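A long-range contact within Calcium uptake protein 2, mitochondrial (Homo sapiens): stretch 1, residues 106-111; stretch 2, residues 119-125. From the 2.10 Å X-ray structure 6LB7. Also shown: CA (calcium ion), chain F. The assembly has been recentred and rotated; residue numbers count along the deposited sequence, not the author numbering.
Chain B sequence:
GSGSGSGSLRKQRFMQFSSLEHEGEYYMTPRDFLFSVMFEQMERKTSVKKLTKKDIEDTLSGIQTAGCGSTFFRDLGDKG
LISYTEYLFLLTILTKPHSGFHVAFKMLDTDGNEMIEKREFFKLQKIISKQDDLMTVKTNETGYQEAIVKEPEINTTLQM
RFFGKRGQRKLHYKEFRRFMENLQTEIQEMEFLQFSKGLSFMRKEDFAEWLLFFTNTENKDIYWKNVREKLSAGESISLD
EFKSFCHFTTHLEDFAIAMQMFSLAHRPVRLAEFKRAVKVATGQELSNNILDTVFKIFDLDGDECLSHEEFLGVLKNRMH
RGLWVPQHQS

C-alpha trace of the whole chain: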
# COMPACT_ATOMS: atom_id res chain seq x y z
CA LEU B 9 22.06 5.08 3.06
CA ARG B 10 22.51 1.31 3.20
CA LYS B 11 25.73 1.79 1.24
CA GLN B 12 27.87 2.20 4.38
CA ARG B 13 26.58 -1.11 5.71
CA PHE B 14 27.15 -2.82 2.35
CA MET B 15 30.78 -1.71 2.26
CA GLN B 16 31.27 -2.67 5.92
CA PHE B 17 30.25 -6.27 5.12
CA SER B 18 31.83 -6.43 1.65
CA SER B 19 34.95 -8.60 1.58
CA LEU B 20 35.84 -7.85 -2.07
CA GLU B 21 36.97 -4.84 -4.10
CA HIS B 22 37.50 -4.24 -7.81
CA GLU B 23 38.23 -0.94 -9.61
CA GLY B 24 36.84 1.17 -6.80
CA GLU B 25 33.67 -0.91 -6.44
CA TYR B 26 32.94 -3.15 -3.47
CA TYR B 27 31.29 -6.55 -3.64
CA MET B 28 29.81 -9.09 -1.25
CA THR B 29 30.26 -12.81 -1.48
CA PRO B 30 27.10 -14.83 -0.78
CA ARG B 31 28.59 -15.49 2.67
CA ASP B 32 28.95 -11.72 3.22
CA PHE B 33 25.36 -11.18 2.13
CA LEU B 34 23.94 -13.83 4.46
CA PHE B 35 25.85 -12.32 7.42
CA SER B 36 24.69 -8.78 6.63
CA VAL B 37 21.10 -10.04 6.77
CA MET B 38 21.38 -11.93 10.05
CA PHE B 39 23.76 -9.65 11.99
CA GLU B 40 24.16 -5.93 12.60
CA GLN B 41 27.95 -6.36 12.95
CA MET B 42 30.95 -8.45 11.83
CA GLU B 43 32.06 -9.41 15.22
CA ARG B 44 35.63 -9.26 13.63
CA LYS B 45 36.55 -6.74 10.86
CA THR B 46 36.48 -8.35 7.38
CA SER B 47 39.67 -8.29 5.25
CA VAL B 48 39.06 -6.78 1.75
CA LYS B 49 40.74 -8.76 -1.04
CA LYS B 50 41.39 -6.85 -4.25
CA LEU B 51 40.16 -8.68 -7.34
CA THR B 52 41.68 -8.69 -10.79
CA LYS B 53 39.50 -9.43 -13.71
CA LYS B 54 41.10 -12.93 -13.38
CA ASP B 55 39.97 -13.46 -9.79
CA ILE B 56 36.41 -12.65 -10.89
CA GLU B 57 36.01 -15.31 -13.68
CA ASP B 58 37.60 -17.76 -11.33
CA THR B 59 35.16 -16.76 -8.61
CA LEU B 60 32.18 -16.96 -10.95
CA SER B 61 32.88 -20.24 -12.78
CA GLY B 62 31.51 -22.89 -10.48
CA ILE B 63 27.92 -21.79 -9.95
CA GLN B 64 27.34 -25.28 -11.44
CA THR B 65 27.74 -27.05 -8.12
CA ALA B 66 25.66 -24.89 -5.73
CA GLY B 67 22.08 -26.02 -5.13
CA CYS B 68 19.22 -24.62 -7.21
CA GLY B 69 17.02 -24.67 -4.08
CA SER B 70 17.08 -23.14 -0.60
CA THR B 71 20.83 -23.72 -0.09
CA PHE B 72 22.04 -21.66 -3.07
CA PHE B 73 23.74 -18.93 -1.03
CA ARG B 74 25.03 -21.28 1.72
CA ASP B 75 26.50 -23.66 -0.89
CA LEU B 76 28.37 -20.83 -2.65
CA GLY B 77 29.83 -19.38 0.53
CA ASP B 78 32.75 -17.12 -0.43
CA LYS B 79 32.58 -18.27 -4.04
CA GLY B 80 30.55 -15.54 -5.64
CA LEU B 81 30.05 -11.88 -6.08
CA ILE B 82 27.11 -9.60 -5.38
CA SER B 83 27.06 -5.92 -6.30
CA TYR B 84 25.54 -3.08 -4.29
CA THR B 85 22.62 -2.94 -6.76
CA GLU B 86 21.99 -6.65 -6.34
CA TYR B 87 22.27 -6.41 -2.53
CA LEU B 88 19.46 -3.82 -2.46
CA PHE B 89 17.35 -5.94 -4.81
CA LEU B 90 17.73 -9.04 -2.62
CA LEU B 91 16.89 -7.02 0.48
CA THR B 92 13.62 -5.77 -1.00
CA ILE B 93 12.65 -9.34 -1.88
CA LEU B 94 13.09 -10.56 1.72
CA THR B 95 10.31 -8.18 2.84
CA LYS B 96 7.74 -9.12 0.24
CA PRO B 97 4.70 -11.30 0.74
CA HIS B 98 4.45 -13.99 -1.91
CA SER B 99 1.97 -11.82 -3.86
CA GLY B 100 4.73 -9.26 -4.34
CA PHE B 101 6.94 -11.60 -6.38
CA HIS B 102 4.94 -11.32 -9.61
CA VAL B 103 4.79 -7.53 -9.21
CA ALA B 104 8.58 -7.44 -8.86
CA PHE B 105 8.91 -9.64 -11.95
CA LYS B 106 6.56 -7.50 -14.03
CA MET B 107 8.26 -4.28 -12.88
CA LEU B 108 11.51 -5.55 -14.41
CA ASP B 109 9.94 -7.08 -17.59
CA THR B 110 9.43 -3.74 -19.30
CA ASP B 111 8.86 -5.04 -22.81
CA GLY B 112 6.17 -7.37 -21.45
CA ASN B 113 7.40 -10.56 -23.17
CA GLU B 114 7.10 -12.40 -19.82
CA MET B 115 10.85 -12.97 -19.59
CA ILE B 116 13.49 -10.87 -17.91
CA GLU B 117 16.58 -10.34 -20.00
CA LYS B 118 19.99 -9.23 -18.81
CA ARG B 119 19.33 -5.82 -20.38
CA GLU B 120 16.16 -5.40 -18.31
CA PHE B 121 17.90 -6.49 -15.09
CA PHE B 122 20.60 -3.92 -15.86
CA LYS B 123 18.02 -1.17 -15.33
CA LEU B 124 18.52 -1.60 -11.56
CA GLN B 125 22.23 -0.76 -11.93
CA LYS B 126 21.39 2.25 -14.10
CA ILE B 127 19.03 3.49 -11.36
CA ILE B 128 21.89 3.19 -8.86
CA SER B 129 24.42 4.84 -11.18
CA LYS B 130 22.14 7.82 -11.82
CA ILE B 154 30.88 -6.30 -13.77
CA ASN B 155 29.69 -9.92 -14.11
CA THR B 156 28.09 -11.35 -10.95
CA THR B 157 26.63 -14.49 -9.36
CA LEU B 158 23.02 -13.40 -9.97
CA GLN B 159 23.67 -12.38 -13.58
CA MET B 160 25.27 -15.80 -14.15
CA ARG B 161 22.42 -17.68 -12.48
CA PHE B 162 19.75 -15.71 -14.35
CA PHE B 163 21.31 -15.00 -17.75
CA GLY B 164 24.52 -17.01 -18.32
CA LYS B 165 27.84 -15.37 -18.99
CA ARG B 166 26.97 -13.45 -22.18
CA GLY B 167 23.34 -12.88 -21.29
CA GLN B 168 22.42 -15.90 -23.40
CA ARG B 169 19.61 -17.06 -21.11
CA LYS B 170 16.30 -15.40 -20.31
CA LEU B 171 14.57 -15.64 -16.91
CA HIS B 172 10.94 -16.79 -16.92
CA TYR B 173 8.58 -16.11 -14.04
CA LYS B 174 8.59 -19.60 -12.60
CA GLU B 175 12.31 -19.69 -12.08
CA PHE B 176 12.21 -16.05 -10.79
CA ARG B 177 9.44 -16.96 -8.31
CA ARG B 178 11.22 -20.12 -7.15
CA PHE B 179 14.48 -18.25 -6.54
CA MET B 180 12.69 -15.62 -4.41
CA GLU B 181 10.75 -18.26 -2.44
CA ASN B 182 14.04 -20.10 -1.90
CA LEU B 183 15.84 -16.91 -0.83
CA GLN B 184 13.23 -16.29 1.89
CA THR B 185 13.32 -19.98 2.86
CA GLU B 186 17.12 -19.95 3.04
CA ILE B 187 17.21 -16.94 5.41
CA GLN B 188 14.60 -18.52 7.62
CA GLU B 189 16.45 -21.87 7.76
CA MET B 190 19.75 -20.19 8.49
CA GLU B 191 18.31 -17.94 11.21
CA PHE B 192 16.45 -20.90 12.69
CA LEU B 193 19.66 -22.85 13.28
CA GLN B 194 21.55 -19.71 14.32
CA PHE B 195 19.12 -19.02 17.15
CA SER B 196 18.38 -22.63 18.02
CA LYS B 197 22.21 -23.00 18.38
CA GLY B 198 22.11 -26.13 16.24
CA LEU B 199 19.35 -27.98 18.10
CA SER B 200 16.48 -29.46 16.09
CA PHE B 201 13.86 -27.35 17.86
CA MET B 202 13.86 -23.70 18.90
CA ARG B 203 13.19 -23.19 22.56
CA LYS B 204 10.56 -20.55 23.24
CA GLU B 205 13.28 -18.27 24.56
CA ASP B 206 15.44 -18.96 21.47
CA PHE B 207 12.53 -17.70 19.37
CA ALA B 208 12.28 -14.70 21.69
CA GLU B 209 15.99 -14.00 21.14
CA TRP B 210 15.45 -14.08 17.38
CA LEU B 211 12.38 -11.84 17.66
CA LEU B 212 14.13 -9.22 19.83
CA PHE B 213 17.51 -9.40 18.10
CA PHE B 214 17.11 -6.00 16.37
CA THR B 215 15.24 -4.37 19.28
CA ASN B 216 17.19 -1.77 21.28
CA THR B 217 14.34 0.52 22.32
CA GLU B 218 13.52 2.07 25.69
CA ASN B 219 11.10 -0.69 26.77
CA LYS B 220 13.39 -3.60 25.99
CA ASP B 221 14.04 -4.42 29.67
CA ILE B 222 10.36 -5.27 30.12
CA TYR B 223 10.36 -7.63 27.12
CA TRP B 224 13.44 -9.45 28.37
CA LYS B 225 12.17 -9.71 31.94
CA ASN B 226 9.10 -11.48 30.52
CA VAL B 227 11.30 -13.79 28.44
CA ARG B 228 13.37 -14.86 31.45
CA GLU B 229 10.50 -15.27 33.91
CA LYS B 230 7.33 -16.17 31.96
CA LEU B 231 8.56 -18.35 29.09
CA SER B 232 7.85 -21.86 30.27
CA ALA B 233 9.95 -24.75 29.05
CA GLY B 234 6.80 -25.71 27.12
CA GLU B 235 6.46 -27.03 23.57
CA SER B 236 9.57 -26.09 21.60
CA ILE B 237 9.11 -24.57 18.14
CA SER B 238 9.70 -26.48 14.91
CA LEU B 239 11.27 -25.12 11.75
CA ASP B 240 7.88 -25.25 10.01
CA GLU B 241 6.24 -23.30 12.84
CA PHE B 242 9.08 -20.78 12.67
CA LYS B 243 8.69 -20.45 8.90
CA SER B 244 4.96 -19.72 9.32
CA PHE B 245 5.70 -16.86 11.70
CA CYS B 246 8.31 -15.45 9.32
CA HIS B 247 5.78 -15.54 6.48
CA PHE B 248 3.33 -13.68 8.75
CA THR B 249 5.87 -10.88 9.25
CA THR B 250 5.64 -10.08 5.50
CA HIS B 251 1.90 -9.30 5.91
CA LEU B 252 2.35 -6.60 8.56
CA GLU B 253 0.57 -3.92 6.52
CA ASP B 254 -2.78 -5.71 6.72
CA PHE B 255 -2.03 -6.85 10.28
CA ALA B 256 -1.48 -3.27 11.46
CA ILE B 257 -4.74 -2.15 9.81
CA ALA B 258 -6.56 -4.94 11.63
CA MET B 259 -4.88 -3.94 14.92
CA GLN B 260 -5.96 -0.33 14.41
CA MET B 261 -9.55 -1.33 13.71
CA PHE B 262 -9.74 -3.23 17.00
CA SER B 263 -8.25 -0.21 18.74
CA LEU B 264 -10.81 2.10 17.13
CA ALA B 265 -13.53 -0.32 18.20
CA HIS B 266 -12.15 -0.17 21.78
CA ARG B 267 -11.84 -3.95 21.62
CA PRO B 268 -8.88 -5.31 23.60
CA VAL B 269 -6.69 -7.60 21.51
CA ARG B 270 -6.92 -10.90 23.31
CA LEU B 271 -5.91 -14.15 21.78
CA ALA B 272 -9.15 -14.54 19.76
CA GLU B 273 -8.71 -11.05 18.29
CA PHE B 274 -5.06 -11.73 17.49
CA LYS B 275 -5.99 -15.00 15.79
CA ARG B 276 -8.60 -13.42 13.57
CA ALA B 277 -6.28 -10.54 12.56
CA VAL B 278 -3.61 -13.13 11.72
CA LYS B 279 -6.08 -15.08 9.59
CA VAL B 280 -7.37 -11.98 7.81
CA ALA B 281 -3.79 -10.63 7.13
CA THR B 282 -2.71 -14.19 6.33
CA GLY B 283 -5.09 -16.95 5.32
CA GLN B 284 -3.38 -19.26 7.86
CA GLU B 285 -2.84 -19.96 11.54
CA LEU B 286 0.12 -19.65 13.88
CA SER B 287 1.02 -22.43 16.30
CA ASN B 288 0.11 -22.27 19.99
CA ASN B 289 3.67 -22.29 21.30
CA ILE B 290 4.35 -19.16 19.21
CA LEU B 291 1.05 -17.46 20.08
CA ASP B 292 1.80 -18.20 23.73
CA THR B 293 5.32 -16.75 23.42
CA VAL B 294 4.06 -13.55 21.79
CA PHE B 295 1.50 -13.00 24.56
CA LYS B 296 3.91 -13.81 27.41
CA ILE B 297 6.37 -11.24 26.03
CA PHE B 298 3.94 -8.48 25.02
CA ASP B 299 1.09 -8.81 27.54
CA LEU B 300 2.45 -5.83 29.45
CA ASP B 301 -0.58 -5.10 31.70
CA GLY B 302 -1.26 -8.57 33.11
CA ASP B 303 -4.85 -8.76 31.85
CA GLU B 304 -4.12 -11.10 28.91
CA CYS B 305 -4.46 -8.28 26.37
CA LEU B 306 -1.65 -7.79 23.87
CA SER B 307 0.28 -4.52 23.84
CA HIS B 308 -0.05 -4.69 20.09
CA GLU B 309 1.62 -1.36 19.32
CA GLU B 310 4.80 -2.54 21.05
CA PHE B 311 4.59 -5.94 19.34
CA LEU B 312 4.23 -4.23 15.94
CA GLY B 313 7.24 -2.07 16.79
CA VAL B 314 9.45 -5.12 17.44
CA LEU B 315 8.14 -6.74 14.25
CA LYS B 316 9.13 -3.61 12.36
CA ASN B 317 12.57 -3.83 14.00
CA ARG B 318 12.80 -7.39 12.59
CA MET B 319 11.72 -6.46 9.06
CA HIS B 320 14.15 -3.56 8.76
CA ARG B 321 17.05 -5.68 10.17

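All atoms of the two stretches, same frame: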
# COMPACT_ATOMS: atom_id res chain seq x y z
N LYS B 106 7.16 -8.30 -12.97
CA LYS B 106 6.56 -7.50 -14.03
C LYS B 106 7.13 -6.09 -14.05
O LYS B 106 7.15 -5.45 -15.12
CB LYS B 106 5.04 -7.46 -13.88
CG LYS B 106 4.34 -8.79 -14.18
CD LYS B 106 4.76 -9.38 -15.55
CE LYS B 106 4.17 -8.61 -16.76
NZ LYS B 106 4.88 -8.94 -18.05
N MET B 107 7.60 -5.58 -12.90
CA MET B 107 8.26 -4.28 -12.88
C MET B 107 9.54 -4.29 -13.71
O MET B 107 9.87 -3.30 -14.37
CB MET B 107 8.59 -3.85 -11.44
CG MET B 107 7.41 -3.33 -10.64
SD MET B 107 6.75 -1.82 -11.36
CE MET B 107 8.08 -0.67 -11.04
N LEU B 108 10.26 -5.41 -13.69
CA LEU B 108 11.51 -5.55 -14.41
C LEU B 108 11.32 -5.94 -15.88
O LEU B 108 12.18 -5.63 -16.70
CB LEU B 108 12.39 -6.60 -13.72
CG LEU B 108 13.03 -6.25 -12.37
CD1 LEU B 108 13.62 -7.50 -11.72
CD2 LEU B 108 14.10 -5.20 -12.56
N ASP B 109 10.22 -6.62 -16.22
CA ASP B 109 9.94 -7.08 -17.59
C ASP B 109 9.24 -5.95 -18.35
O ASP B 109 8.03 -5.98 -18.60
CB ASP B 109 9.09 -8.35 -17.57
CG ASP B 109 8.68 -8.82 -18.98
OD1 ASP B 109 9.47 -8.73 -19.95
OD2 ASP B 109 7.54 -9.31 -19.09
N THR B 110 10.02 -4.95 -18.73
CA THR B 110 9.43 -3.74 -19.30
C THR B 110 8.94 -3.92 -20.73
O THR B 110 8.05 -3.17 -21.15
CB THR B 110 10.42 -2.59 -19.22
OG1 THR B 110 11.67 -3.03 -19.75
CG2 THR B 110 10.62 -2.18 -17.75
N ASP B 111 9.49 -4.85 -21.51
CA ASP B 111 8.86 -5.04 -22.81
C ASP B 111 7.64 -5.95 -22.75
O ASP B 111 6.95 -6.11 -23.76
CB ASP B 111 9.87 -5.56 -23.85
CG ASP B 111 10.34 -6.97 -23.57
OD1 ASP B 111 11.15 -7.47 -24.38
OD2 ASP B 111 9.93 -7.58 -22.56
N ARG B 119 19.45 -7.25 -20.13
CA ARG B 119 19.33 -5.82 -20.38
C ARG B 119 18.28 -5.18 -19.48
O ARG B 119 18.43 -4.04 -19.03
CB ARG B 119 18.98 -5.57 -21.85
CG ARG B 119 18.21 -4.28 -22.11
CD ARG B 119 17.72 -4.17 -23.58
NE ARG B 119 16.95 -5.34 -23.98
CZ ARG B 119 17.44 -6.36 -24.68
NH1 ARG B 119 18.71 -6.35 -25.05
NH2 ARG B 119 16.67 -7.39 -25.00
N GLU B 120 17.19 -5.91 -19.21
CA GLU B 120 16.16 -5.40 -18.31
C GLU B 120 16.63 -5.42 -16.85
O GLU B 120 16.31 -4.51 -16.08
CB GLU B 120 14.89 -6.22 -18.46
CG GLU B 120 14.23 -6.01 -19.83
CD GLU B 120 13.08 -6.96 -20.06
OE1 GLU B 120 13.23 -8.15 -19.72
OE2 GLU B 120 12.03 -6.51 -20.57
N PHE B 121 17.37 -6.45 -16.45
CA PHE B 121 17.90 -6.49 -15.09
C PHE B 121 18.89 -5.36 -14.88
O PHE B 121 19.01 -4.83 -13.77
CB PHE B 121 18.55 -7.85 -14.83
CG PHE B 121 18.81 -8.14 -13.38
CD1 PHE B 121 17.75 -8.36 -12.51
CD2 PHE B 121 20.11 -8.24 -12.90
CE1 PHE B 121 17.99 -8.66 -11.17
CE2 PHE B 121 20.36 -8.54 -11.56
CZ PHE B 121 19.29 -8.75 -10.70
N PHE B 122 19.60 -4.97 -15.94
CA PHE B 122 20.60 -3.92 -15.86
C PHE B 122 19.99 -2.57 -15.54
O PHE B 122 20.70 -1.65 -15.13
CB PHE B 122 21.38 -3.86 -17.18
CG PHE B 122 22.58 -2.96 -17.12
CD1 PHE B 122 23.73 -3.36 -16.47
CD2 PHE B 122 22.55 -1.71 -17.72
CE1 PHE B 122 24.84 -2.54 -16.40
CE2 PHE B 122 23.66 -0.87 -17.66
CZ PHE B 122 24.81 -1.29 -17.00
N LYS B 123 18.68 -2.42 -15.71
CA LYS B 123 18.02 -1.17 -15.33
C LYS B 123 18.24 -0.85 -13.85
O LYS B 123 18.33 0.33 -13.48
CB LYS B 123 16.53 -1.26 -15.64
CG LYS B 123 15.75 0.02 -15.34
CD LYS B 123 14.25 -0.19 -15.55
CE LYS B 123 13.66 -1.12 -14.49
NZ LYS B 123 12.34 -1.73 -14.90
N LEU B 124 18.30 -1.87 -12.98
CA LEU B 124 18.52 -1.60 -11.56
C LEU B 124 19.87 -0.91 -11.35
O LEU B 124 19.97 0.07 -10.59
CB LEU B 124 18.44 -2.89 -10.75
CG LEU B 124 17.13 -3.69 -10.88
CD1 LEU B 124 17.16 -4.99 -10.09
CD2 LEU B 124 15.91 -2.85 -10.49
N GLN B 125 20.91 -1.38 -12.03
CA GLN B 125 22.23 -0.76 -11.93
C GLN B 125 22.20 0.67 -12.46
O GLN B 125 22.79 1.58 -11.86
CB GLN B 125 23.26 -1.60 -12.70
CG GLN B 125 24.66 -1.00 -12.75
CD GLN B 125 25.35 -0.93 -11.39
OE1 GLN B 125 25.82 -1.94 -10.88
NE2 GLN B 125 25.41 0.28 -10.82
CA CA F . 11.39 -8.78 -21.05
O HOH W 1 13.82 -3.54 -16.33
O HOH W 2 13.13 -8.94 -23.00

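Three carboxylates of like charge crowd together at the heart of this contact, held there by a calcium ion. Asp 109 OD1 lies 2.9 Å from Asp 111 OD2, and Glu 120 OE2 lies 3.1 Å from Asp 111 OD2; such approaches would be repulsive without the metal. The ion is bound by Asp 109 OD1 at 2.2 Å, by Asp 111 OD2 at 2.4 Å, and by both Glu 120 OE1 and Glu 120 OE2 at 2.4 Å, so that Glu 120 is a bidentate ligand reaching from the second helix. Water 2 and two atoms from elsewhere in the structure complete the observed coordination.

Glu 120 also engages the backbone of the loop. Asp 111 N donates a nearly linear hydrogen bond to Glu 120 OE2 (3.2 Å, 178°), so one carboxylate oxygen serves both the metal and the main chain. The other oxygen of Asp 109 is employed differently: Lys 106 NZ forms a salt bridge with Asp 109 OD2 at 2.9 Å, within the first stretch.

Away from the ion, a water ties the two backbones together. Water 1 donates to Leu 108 O and to Glu 120 O, each at 2.7 Å, and accepts from Lys 123 NZ at 2.7 Å. The Lys 123 side chain, t at chi1, chi2 and chi4 but turned to p at chi3, reaches the end of the first helix, where its NZ also comes within 3.0 Å of Met 107 O and 3.4 Å of Thr 110 CG2.

Leu 108 supplies the apolar part. Its CB points sideways, but the side chain ends nearer the second helix, with Leu 108 CD2 packing 3.6 Å from Leu 124 CD2. Leu 108 CD1 meets the edge of the Phe 121 ring more loosely, 4.3 Å from Phe 121 CD1.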